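SidF, inhibitor of growth family, member 3 (Legionella pneumophila subsp. pneumophila, PDB 4FYF) probably acts as a phosphatidylinositol phosphate phosphatase, removing phosphate from phosphoinositide lipids. Local coordinates at residues 68-73 / 124-129. The protein carries 1 engineered substitution. Residues are numbered along the deposited sequence; the frame is centred on the assembly and turned at random.
Sequences QPDVIQ and KAKADL
L129 N donates to Q68 OE1 at 2.8 Å, and the angle of 177° at the hydrogen makes this bond almost straight, although the donor is tilted 27° from the amide plane. The Q68 chain bends sharply at chi2 (0°), which carries the carboxamide over to the 124-129 backbone; its NE2 is held in turn by P64 O, so both ends of the amide are fixed. Two backbone bonds continue the contact: A127 N to P69 O and V71 N to A125 O, each 2.9 Å. With the segments running in opposite directions, they bracket the D70-K126 pair, CA atoms 4.3 Å apart, as a single antiparallel bridge, a non-hydrogen-bonded pair. D70 also N-caps helix 71-92: its OD1 receives Q73 N from above the carboxylate plane. D70 OD2 lies 3.4 Å from K126 CG, where the carboxylate crosses the CG-CD part of the lysine at an oblique angle, whereas the charged K126 NZ remains 5.3 Å from that oxygen. Apolar contacts finish the interface. P69 CG meets A127 CB at 3.9 Å, its CD packs on L129 CD2, and A125 CB touches both V71 CG2 and I72 CD1. The bridge thus ties the start of helix 71-92 to the loop between helices 98-119 and 136-163; V71 and A127 rest on F141 of the latter, while P69 and L129 touch F733 of helix 733-737.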
loop_
_atom_site.group_PDB
_atom_site.type_symbol
_atom_site.label_atom_id
_atom_site.label_comp_id
_atom_site.label_asym_id
_atom_site.label_seq_id
_atom_site.Cartn_x
_atom_site.Cartn_y
_atom_site.Cartn_z
ATOM N N GLN A 68 17.275 10.270 -10.393
ATOM C CA GLN A 68 17.634 11.639 -10.108
ATOM C C GLN A 68 16.662 12.530 -10.926
ATOM O O GLN A 68 16.525 12.357 -12.155
ATOM C CB GLN A 68 19.053 11.829 -10.625
ATOM C CG GLN A 68 20.305 11.969 -9.765
ATOM C CD GLN A 68 20.259 11.928 -8.244
ATOM O OE1 GLN A 68 19.533 12.669 -7.590
ATOM N NE2 GLN A 68 21.167 11.182 -7.685
ATOM N N PRO A 69 15.998 13.503 -10.287
ATOM C CA PRO A 69 15.061 14.378 -11.075
ATOM C C PRO A 69 15.741 15.159 -12.191
ATOM O O PRO A 69 16.836 15.692 -12.013
ATOM C CB PRO A 69 14.503 15.345 -10.046
ATOM C CG PRO A 69 14.876 14.771 -8.710
ATOM C CD PRO A 69 16.086 13.897 -8.879
ATOM N N ASP A 70 15.135 15.168 -13.366
ATOM C CA ASP A 70 15.660 15.951 -14.477
ATOM C C ASP A 70 14.471 16.709 -15.066
ATOM O O ASP A 70 13.552 16.054 -15.575
ATOM C CB ASP A 70 16.318 15.024 -15.512
ATOM C CG ASP A 70 16.687 15.754 -16.831
ATOM O OD1 ASP A 70 15.967 16.694 -17.215
ATOM O OD2 ASP A 70 17.684 15.377 -17.515
ATOM N N VAL A 71 14.483 18.054 -15.009
ATOM C CA VAL A 71 13.279 18.862 -15.392
ATOM C C VAL A 71 12.882 18.824 -16.840
ATOM O O VAL A 71 11.691 18.894 -17.149
ATOM C CB VAL A 71 13.212 20.319 -14.902
ATOM C CG1 VAL A 71 12.853 20.342 -13.439
ATOM C CG2 VAL A 71 14.484 21.071 -15.178
ATOM N N ILE A 72 13.867 18.659 -17.718
ATOM C CA ILE A 72 13.556 18.379 -19.097
ATOM C C ILE A 72 12.678 17.127 -19.237
ATOM O O ILE A 72 11.558 17.220 -19.809
ATOM C CB ILE A 72 14.814 18.399 -19.977
ATOM C CG1 ILE A 72 15.436 19.810 -19.826
ATOM C CG2 ILE A 72 14.461 18.065 -21.458
ATOM C CD1 ILE A 72 16.827 19.954 -20.451
ATOM N N GLN A 73 13.149 15.981 -18.713
ATOM C CA GLN A 73 12.388 14.727 -18.756
ATOM C C GLN A 73 10.979 14.860 -18.152
ATOM O O GLN A 73 9.970 14.431 -18.768
ATOM C CB GLN A 73 13.163 13.552 -18.128
ATOM C CG GLN A 73 14.516 13.303 -18.800
ATOM C CD GLN A 73 14.344 13.068 -20.263
ATOM O OE1 GLN A 73 13.480 12.276 -20.687
ATOM N NE2 GLN A 73 15.109 13.776 -21.052
ATOM N N LYS A 124 22.238 22.162 -15.950
ATOM C CA LYS A 124 21.525 22.765 -14.809
ATOM C C LYS A 124 20.175 22.113 -14.554
ATOM O O LYS A 124 19.511 22.423 -13.561
ATOM C CB LYS A 124 21.307 24.262 -14.989
ATOM C CG LYS A 124 22.561 25.141 -14.981
ATOM C CD LYS A 124 22.151 26.597 -15.165
ATOM C CE LYS A 124 23.293 27.498 -15.625
ATOM N NZ LYS A 124 24.051 27.981 -14.448
ATOM N N ALA A 125 19.770 21.195 -15.431
ATOM C CA ALA A 125 18.429 20.621 -15.396
ATOM C C ALA A 125 18.246 19.491 -14.414
ATOM O O ALA A 125 17.131 19.035 -14.208
ATOM C CB ALA A 125 18.033 20.150 -16.780
ATOM N N LYS A 126 19.327 19.001 -13.822
ATOM C CA LYS A 126 19.221 17.792 -13.034
ATOM C C LYS A 126 19.468 18.073 -11.615
ATOM O O LYS A 126 20.277 18.910 -11.300
ATOM C CB LYS A 126 20.145 16.681 -13.531
ATOM C CG LYS A 126 19.813 16.236 -14.963
ATOM C CD LYS A 126 20.486 14.914 -15.349
ATOM C CE LYS A 126 21.987 15.090 -15.249
ATOM N NZ LYS A 126 22.777 14.355 -16.291
ATOM N N ALA A 127 18.769 17.373 -10.740
ATOM C CA ALA A 127 18.956 17.587 -9.340
ATOM C C ALA A 127 19.911 16.501 -8.788
ATOM O O ALA A 127 20.105 15.480 -9.407
ATOM C CB ALA A 127 17.607 17.512 -8.655
ATOM N N ASP A 128 20.502 16.722 -7.624
ATOM C CA ASP A 128 21.055 15.635 -6.837
ATOM C C ASP A 128 20.282 15.530 -5.504
ATOM O O ASP A 128 20.294 16.435 -4.662
ATOM C CB ASP A 128 22.570 15.828 -6.650
ATOM C CG ASP A 128 23.195 14.781 -5.698
ATOM O OD1 ASP A 128 22.612 13.655 -5.516
ATOM O OD2 ASP A 128 24.275 15.124 -5.109
ATOM N N LEU A 129 19.553 14.440 -5.372
ATOM C CA LEU A 129 18.790 14.081 -4.160
ATOM C C LEU A 129 19.600 13.983 -2.878
ATOM O O LEU A 129 19.061 14.234 -1.787
ATOM C CB LEU A 129 18.113 12.728 -4.343
ATOM C CG LEU A 129 16.865 12.683 -5.236
ATOM C CD1 LEU A 129 16.154 11.361 -5.012
ATOM C CD2 LEU A 129 15.952 13.862 -4.989
#